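Local coordinates for CBS domain-containing protein CBSX2, chloroplastic (PDB 3SL7) that probably modulates the chloroplast thioredoxin system as a redox regulator built from a pair of CBS domains, at residues P108-A120 with L132-L145. Numbering follows the deposited sequence.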
ATOM      1  N   PRO A 108      -7.002  -1.969  19.200  1.00 32.71           N
ATOM      2  CA  PRO A 108      -7.490  -1.156  18.081  1.00 32.09           C
ATOM      3  C   PRO A 108      -8.981  -1.385  17.850  1.00 30.67           C
ATOM      4  O   PRO A 108      -9.562  -2.308  18.441  1.00 27.04           O
ATOM      5  CB  PRO A 108      -6.674  -1.679  16.886  1.00 35.98           C
ATOM      6  CG  PRO A 108      -6.339  -3.090  17.250  1.00 40.07           C
ATOM      7  CD  PRO A 108      -6.133  -3.075  18.748  1.00 42.10           C
ATOM      8  N   LEU A 109      -9.576  -0.531  17.022  1.00 35.20           N
ATOM      9  CA  LEU A 109     -10.927  -0.731  16.536  1.00 44.19           C
ATOM     10  C   LEU A 109     -10.958  -2.011  15.745  1.00 25.53           C
ATOM     11  O   LEU A 109     -10.112  -2.231  14.880  1.00 37.86           O
ATOM     12  CB  LEU A 109     -11.335   0.417  15.612  1.00 54.15           C
ATOM     13  CG  LEU A 109     -11.835   1.685  16.294  1.00 71.63           C
ATOM     14  CD1 LEU A 109     -12.311   2.693  15.247  1.00 83.70           C
ATOM     15  CD2 LEU A 109     -12.951   1.319  17.276  1.00 44.08           C
ATOM     16  N   VAL A 110     -11.945  -2.855  16.030  1.00 36.04           N
ATOM     17  CA  VAL A 110     -12.155  -4.050  15.221  1.00 22.59           C
ATOM     18  C   VAL A 110     -13.620  -4.242  14.826  1.00 30.22           C
ATOM     19  O   VAL A 110     -14.530  -3.632  15.403  1.00 32.56           O
ATOM     20  CB  VAL A 110     -11.684  -5.338  15.930  1.00 35.15           C
ATOM     21  CG1 VAL A 110     -10.232  -5.205  16.425  1.00 21.35           C
ATOM     22  CG2 VAL A 110     -12.625  -5.695  17.073  1.00 33.97           C
ATOM     23  N   VAL A 111     -13.846  -5.102  13.841  1.00 29.18           N
ATOM     24  CA  VAL A 111     -15.200  -5.458  13.456  1.00 21.84           C
ATOM     25  C   VAL A 111     -15.314  -6.969  13.489  1.00 28.26           C
ATOM     26  O   VAL A 111     -14.328  -7.666  13.735  1.00 23.84           O
ATOM     27  CB  VAL A 111     -15.545  -4.947  12.049  1.00 28.47           C
ATOM     28  CG1 VAL A 111     -15.577  -3.426  12.032  1.00 32.60           C
ATOM     29  CG2 VAL A 111     -14.539  -5.469  11.038  1.00 33.61           C
ATOM     30  N   ARG A 112     -16.530  -7.466  13.277  1.00 28.86           N
ATOM     31  CA  ARG A 112     -16.782  -8.895  13.187  1.00 27.21           C
ATOM     32  C   ARG A 112     -17.109  -9.210  11.724  1.00 22.10           C
ATOM     33  O   ARG A 112     -17.382  -8.298  10.951  1.00 27.00           O
ATOM     34  CB  ARG A 112     -17.964  -9.220  14.092  1.00 27.90           C
ATOM     35  CG  ARG A 112     -17.740  -8.667  15.492  1.00 31.99           C
ATOM     36  CD  ARG A 112     -16.663  -9.475  16.154  1.00 31.99           C
ATOM     37  NE  ARG A 112     -17.228 -10.785  16.376  1.00 42.59           N
ATOM     38  CZ  ARG A 112     -17.743 -11.161  17.535  1.00 41.10           C
ATOM     39  NH1 ARG A 112     -17.678 -10.343  18.585  1.00 61.50           N
ATOM     40  NH2 ARG A 112     -18.274 -12.358  17.642  1.00 36.63           N
ATOM     41  N   ASP A 113     -17.099 -10.481  11.321  1.00 24.70           N
ATOM     42  CA  ASP A 113     -17.466 -10.766   9.934  1.00 31.18           C
ATOM     43  C   ASP A 113     -18.932 -10.423   9.648  1.00 35.90           C
ATOM     44  O   ASP A 113     -19.311 -10.186   8.500  1.00 27.85           O
ATOM     45  CB  ASP A 113     -17.146 -12.214   9.527  1.00 31.57           C
ATOM     46  CG  ASP A 113     -17.812 -13.248  10.406  1.00 31.38           C
ATOM     47  OD1 ASP A 113     -18.823 -12.947  11.088  1.00 27.26           O
ATOM     48  OD2 ASP A 113     -17.310 -14.387  10.400  1.00 30.79           O
ATOM     49  N   SER A 114     -19.745 -10.376  10.704  1.00 23.07           N
ATOM     50  CA  SER A 114     -21.169 -10.081  10.586  1.00 30.50           C
ATOM     51  C   SER A 114     -21.440  -8.585  10.548  1.00 29.53           C
ATOM     52  O   SER A 114     -22.562  -8.164  10.308  1.00 30.43           O
ATOM     53  CB  SER A 114     -21.926 -10.688  11.766  1.00 36.45           C
ATOM     54  OG  SER A 114     -21.335 -10.263  12.987  1.00 32.33           O
ATOM     55  N   THR A 115     -20.411  -7.783  10.791  1.00 31.26           N
ATOM     56  CA  THR A 115     -20.578  -6.337  10.792  1.00 30.19           C
ATOM     57  C   THR A 115     -21.069  -5.862   9.438  1.00 28.43           C
ATOM     58  O   THR A 115     -20.572  -6.293   8.406  1.00 32.71           O
ATOM     59  CB  THR A 115     -19.261  -5.626  11.154  1.00 34.37           C
ATOM     60  OG1 THR A 115     -18.882  -6.002  12.479  1.00 30.05           O
ATOM     61  CG2 THR A 115     -19.426  -4.120  11.106  1.00 36.29           C
ATOM     62  N   ASN A 116     -22.067  -4.985   9.461  1.00 34.49           N
ATOM     63  CA  ASN A 116     -22.612  -4.389   8.251  1.00 32.04           C
ATOM     64  C   ASN A 116     -21.512  -3.669   7.478  1.00 32.32           C
ATOM     65  O   ASN A 116     -20.731  -2.916   8.050  1.00 32.25           O
ATOM     66  CB  ASN A 116     -23.751  -3.432   8.610  1.00 32.45           C
ATOM     67  CG  ASN A 116     -24.190  -2.578   7.436  1.00 38.51           C
ATOM     68  OD1 ASN A 116     -23.734  -1.445   7.268  1.00 42.71           O
ATOM     69  ND2 ASN A 116     -25.084  -3.119   6.619  1.00 47.35           N
ATOM     70  N   LEU A 117     -21.439  -3.923   6.178  1.00 34.15           N
ATOM     71  CA  LEU A 117     -20.345  -3.396   5.362  1.00 29.97           C
ATOM     72  C   LEU A 117     -20.296  -1.875   5.370  1.00 30.00           C
ATOM     73  O   LEU A 117     -19.215  -1.293   5.476  1.00 32.62           O
ATOM     74  CB  LEU A 117     -20.428  -3.908   3.925  1.00 30.08           C
ATOM     75  CG  LEU A 117     -19.258  -3.504   3.021  1.00 29.66           C
ATOM     76  CD1 LEU A 117     -17.971  -4.123   3.528  1.00 32.07           C
ATOM     77  CD2 LEU A 117     -19.519  -3.919   1.593  1.00 40.25           C
ATOM     78  N   GLU A 118     -21.451  -1.228   5.243  1.00 27.57           N
ATOM     79  CA  GLU A 118     -21.504   0.235   5.244  1.00 29.99           C
ATOM     80  C   GLU A 118     -21.033   0.822   6.571  1.00 34.43           C
ATOM     81  O   GLU A 118     -20.355   1.838   6.586  1.00 31.23           O
ATOM     82  CB  GLU A 118     -22.912   0.747   4.908  1.00 30.01           C
ATOM     83  CG  GLU A 118     -23.425   0.225   3.573  1.00 45.04           C
ATOM     84  CD  GLU A 118     -24.536   1.081   2.965  1.00 59.41           C
ATOM     85  OE1 GLU A 118     -24.644   2.274   3.327  1.00 60.59           O
ATOM     86  OE2 GLU A 118     -25.296   0.561   2.119  1.00 78.07           O
ATOM     87  N   ASP A 119     -21.411   0.197   7.683  1.00 30.61           N
ATOM     88  CA  ASP A 119     -20.911   0.622   8.985  1.00 39.12           C
ATOM     89  C   ASP A 119     -19.393   0.473   9.032  1.00 30.55           C
ATOM     90  O   ASP A 119     -18.687   1.390   9.437  1.00 36.14           O
ATOM     91  CB  ASP A 119     -21.540  -0.205  10.103  1.00 33.39           C
ATOM     92  CG  ASP A 119     -22.945   0.245  10.441  1.00 45.29           C
ATOM     93  OD1 ASP A 119     -23.485   1.108   9.721  1.00 46.00           O
ATOM     94  OD2 ASP A 119     -23.512  -0.268  11.430  1.00 59.01           O
ATOM     95  N   ALA A 120     -18.898  -0.689   8.617  1.00 25.85           N
ATOM     96  CA  ALA A 120     -17.466  -0.941   8.642  1.00 32.69           C
ATOM     97  C   ALA A 120     -16.723   0.048   7.752  1.00 28.96           C
ATOM     98  O   ALA A 120     -15.667   0.553   8.114  1.00 32.42           O
ATOM     99  CB  ALA A 120     -17.168  -2.374   8.232  1.00 29.78           C
ATOM    100  N   LEU A 132      -9.421  -2.288   9.396  1.00 22.91           N
ATOM    101  CA  LEU A 132     -10.110  -2.806  10.560  1.00 23.09           C
ATOM    102  C   LEU A 132      -9.812  -4.281  10.666  1.00 24.26           C
ATOM    103  O   LEU A 132     -10.210  -5.050   9.804  1.00 30.44           O
ATOM    104  CB  LEU A 132     -11.618  -2.594  10.445  1.00 21.74           C
ATOM    105  CG  LEU A 132     -12.046  -1.132  10.397  1.00 29.12           C
ATOM    106  CD1 LEU A 132     -13.507  -1.014   9.952  1.00 24.77           C
ATOM    107  CD2 LEU A 132     -11.840  -0.489  11.757  1.00 35.55           C
ATOM    108  N   PRO A 133      -9.068  -4.672  11.708  1.00 26.56           N
ATOM    109  CA  PRO A 133      -8.896  -6.103  11.937  1.00 18.28           C
ATOM    110  C   PRO A 133     -10.286  -6.714  12.118  1.00 24.75           C
ATOM    111  O   PRO A 133     -11.175  -6.066  12.673  1.00 23.28           O
ATOM    112  CB  PRO A 133      -8.117  -6.157  13.252  1.00 24.97           C
ATOM    113  CG  PRO A 133      -7.384  -4.836  13.321  1.00 32.20           C
ATOM    114  CD  PRO A 133      -8.351  -3.851  12.698  1.00 34.07           C
ATOM    115  N   VAL A 134     -10.479  -7.930  11.638  1.00 22.58           N
ATOM    116  CA  VAL A 134     -11.752  -8.626  11.860  1.00 20.90           C
ATOM    117  C   VAL A 134     -11.465  -9.748  12.835  1.00 22.74           C
ATOM    118  O   VAL A 134     -10.543 -10.542  12.628  1.00 31.02           O
ATOM    119  CB  VAL A 134     -12.327  -9.189  10.558  1.00 24.30           C
ATOM    120  CG1 VAL A 134     -13.778  -9.676  10.770  1.00 24.12           C
ATOM    121  CG2 VAL A 134     -12.278  -8.135   9.469  1.00 25.89           C
ATOM    122  N   VAL A 135     -12.237  -9.798  13.915  1.00 23.95           N
ATOM    123  CA  VAL A 135     -12.066 -10.832  14.912  1.00 17.33           C
ATOM    124  C   VAL A 135     -13.286 -11.748  15.027  1.00 26.05           C
ATOM    125  O   VAL A 135     -14.392 -11.410  14.588  1.00 26.56           O
ATOM    126  CB  VAL A 135     -11.745 -10.223  16.293  1.00 28.76           C
ATOM    127  CG1 VAL A 135     -10.460  -9.381  16.216  1.00 21.86           C
ATOM    128  CG2 VAL A 135     -12.905  -9.374  16.778  1.00 30.08           C
ATOM    129  N   ASP A 136     -13.070 -12.918  15.613  1.00 28.68           N
ATOM    130  CA  ASP A 136     -14.156 -13.825  15.937  1.00 30.07           C
ATOM    131  C   ASP A 136     -14.583 -13.634  17.380  1.00 32.42           C
ATOM    132  O   ASP A 136     -14.125 -12.717  18.034  1.00 27.56           O
ATOM    133  CB  ASP A 136     -13.756 -15.275  15.684  1.00 27.29           C
ATOM    134  CG  ASP A 136     -12.658 -15.759  16.612  1.00 42.69           C
ATOM    135  OD1 ASP A 136     -12.339 -15.095  17.631  1.00 28.49           O
ATOM    136  OD2 ASP A 136     -12.112 -16.834  16.311  1.00 31.57           O
ATOM    137  N   ALA A 137     -15.458 -14.513  17.873  1.00 24.58           N
ATOM    138  CA  ALA A 137     -16.093 -14.303  19.168  1.00 35.54           C
ATOM    139  C   ALA A 137     -15.077 -14.443  20.289  1.00 32.43           C
ATOM    140  O   ALA A 137     -15.306 -13.992  21.409  1.00 48.54           O
ATOM    141  CB  ALA A 137     -17.244 -15.291  19.364  1.00 30.46           C
ATOM    142  N   ASP A 138     -13.958 -15.081  19.961  1.00 29.47           N
ATOM    143  CA  ASP A 138     -12.835 -15.239  20.874  1.00 34.62           C
ATOM    144  C   ASP A 138     -11.767 -14.165  20.719  1.00 42.52           C
ATOM    145  O   ASP A 138     -10.704 -14.272  21.317  1.00 35.10           O
ATOM    146  CB  ASP A 138     -12.171 -16.583  20.638  1.00 36.97           C
ATOM    147  CG  ASP A 138     -12.921 -17.705  21.275  1.00 55.54           C
ATOM    148  OD1 ASP A 138     -13.480 -17.474  22.368  1.00 57.77           O
ATOM    149  OD2 ASP A 138     -12.961 -18.802  20.677  1.00 80.37           O
ATOM    150  N   GLY A 139     -12.023 -13.150  19.906  1.00 31.90           N
ATOM    151  CA  GLY A 139     -11.062 -12.068  19.750  1.00 27.99           C
ATOM    152  C   GLY A 139      -9.858 -12.467  18.918  1.00 30.13           C
ATOM    153  O   GLY A 139      -8.885 -11.724  18.833  1.00 29.29           O
ATOM    154  N   LYS A 140      -9.921 -13.637  18.294  1.00 31.26           N
ATOM    155  CA  LYS A 140      -8.881 -14.077  17.364  1.00 28.78           C
ATOM    156  C   LYS A 140      -8.976 -13.331  16.039  1.00 28.83           C
ATOM    157  O   LYS A 140     -10.063 -13.119  15.512  1.00 26.70           O
ATOM    158  CB  LYS A 140      -8.986 -15.579  17.087  1.00 37.24           C
ATOM    159  CG  LYS A 140      -8.981 -16.459  18.323  1.00 50.05           C
ATOM    160  CD  LYS A 140      -7.838 -16.105  19.258  1.00 41.59           C
ATOM    161  CE  LYS A 140      -7.728 -17.117  20.392  1.00 46.25           C
ATOM    162  NZ  LYS A 140      -7.425 -18.478  19.863  1.00 52.90           N
ATOM    163  N   LEU A 141      -7.825 -12.947  15.497  1.00 23.99           N
ATOM    164  CA  LEU A 141      -7.769 -12.280  14.208  1.00 26.29           C
ATOM    165  C   LEU A 141      -8.185 -13.249  13.110  1.00 25.48           C
ATOM    166  O   LEU A 141      -7.547 -14.280  12.931  1.00 27.73           O
ATOM    167  CB  LEU A 141      -6.339 -11.824  13.944  1.00 29.09           C
ATOM    168  CG  LEU A 141      -6.133 -11.092  12.631  1.00 30.55           C
ATOM    169  CD1 LEU A 141      -6.993  -9.844  12.642  1.00 24.11           C
ATOM    170  CD2 LEU A 141      -4.649 -10.736  12.458  1.00 27.04           C
ATOM    171  N   ILE A 142      -9.249 -12.934  12.376  1.00 25.56           N
ATOM    172  CA  ILE A 142      -9.690 -13.842  11.317  1.00 25.99           C
ATOM    173  C   ILE A 142      -9.629 -13.181   9.950  1.00 23.33           C
ATOM    174  O   ILE A 142      -9.778 -13.825   8.918  1.00 31.95           O
ATOM    175  CB  ILE A 142     -11.101 -14.408  11.574  1.00 22.15           C
ATOM    176  CG1 ILE A 142     -12.126 -13.283  11.705  1.00 24.94           C
ATOM    177  CG2 ILE A 142     -11.107 -15.282  12.817  1.00 22.90           C
ATOM    178  CD1 ILE A 142     -13.588 -13.791  11.772  1.00 31.28           C
ATOM    179  N   GLY A 143      -9.387 -11.878   9.943  1.00 28.98           N
ATOM    180  CA  GLY A 143      -9.257 -11.179   8.689  1.00 26.23           C
ATOM    181  C   GLY A 143      -8.973  -9.718   8.914  1.00 31.08           C
ATOM    182  O   GLY A 143      -8.849  -9.253  10.041  1.00 22.45           O
ATOM    183  N   ILE A 144      -8.883  -8.978   7.826  1.00 22.59           N
ATOM    184  CA  ILE A 144      -8.768  -7.549   7.939  1.00 25.12           C
ATOM    185  C   ILE A 144      -9.596  -6.914   6.833  1.00 25.44           C
ATOM    186  O   ILE A 144      -9.693  -7.456   5.732  1.00 29.59           O
ATOM    187  CB  ILE A 144      -7.260  -7.098   7.917  1.00 24.90           C
ATOM    188  CG1 ILE A 144      -7.114  -5.651   8.358  1.00 38.78           C
ATOM    189  CG2 ILE A 144      -6.626  -7.291   6.542  1.00 34.97           C
ATOM    190  CD1 ILE A 144      -5.696  -5.317   8.816  1.00 46.80           C
ATOM    191  N   LEU A 145     -10.237  -5.794   7.147  1.00 21.98           N
ATOM    192  CA  LEU A 145     -10.927  -5.010   6.128  1.00 23.15           C
ATOM    193  C   LEU A 145     -10.084  -3.798   5.761  1.00 24.50           C
ATOM    194  O   LEU A 145      -9.760  -2.967   6.613  1.00 26.91           O
ATOM    195  CB  LEU A 145     -12.299  -4.543   6.619  1.00 26.20           C
ATOM    196  CG  LEU A 145     -13.152  -3.870   5.536  1.00 34.76           C
ATOM    197  CD1 LEU A 145     -13.616  -4.906   4.495  1.00 26.67           C
ATOM    198  CD2 LEU A 145     -14.352  -3.152   6.152  1.00 28.18           C
TER
HETATM  199  O   HOH W   1     -16.546 -12.412  13.345  1.00 22.32           O
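Val111 meets the strand 132–135 through both its backbone and its side chain, and the pairing illustrates how the short, weakly bonded strand 111–112 that opens the beta-alpha-beta unit of the second CBS domain pairs in parallel with the strand that completes it. Val111 N donates to Pro133 O (3.1 Å), and Val111 O accepts from Val135 N (3.0 Å). Val134, held between them, also directs its CA-H at Val111 O.

The two methyls of Val111 serve different neighbours. The Val111 and Leu132 side chains cross at about a right angle: with Val111 CG1 anti to the carbonyl carbon (chi1 -66°), that methyl meets Leu132 CD1 at 3.8 Å, while CG2 leans on Val134 CG2. Val134 brings its CG1 against the backbone at the start of the turn 112–115, 3.5 Å from Asp113 N. Deeper in, Ala120 CB of the helix rests on Leu145 CD2 (3.6 Å), and Val6 of helix 6–9 packs on Val111, Val134 and Ala120.

Val110 and Arg112 lie over the other side of the sheet. The Val110 and Pro133 side chains cross at about a right angle, CG1 meeting CB, and Val110 CG2 reaches Val135 CG2. Bent at chi2 and chi3, the Arg112 chain turns back to pass obliquely over Val135, Arg112 CD lying 3.8 Å from Val135 CG2; its guanidinium has Asp136 O over the centre of one face and brings NH2 to Ala137 CB.

Beyond the direct bonds, a water accepts from Asp113 N and donates to Val135 O (2.7 Å). Thr115 OG1 accepts from Arg112 N, tying the turn to the strand end. Two direct backbone bonds thus set the parallel register and the water extends the link where the strands part, while branched apolar side chains seal the buried side and arginine lies over the exposed margin.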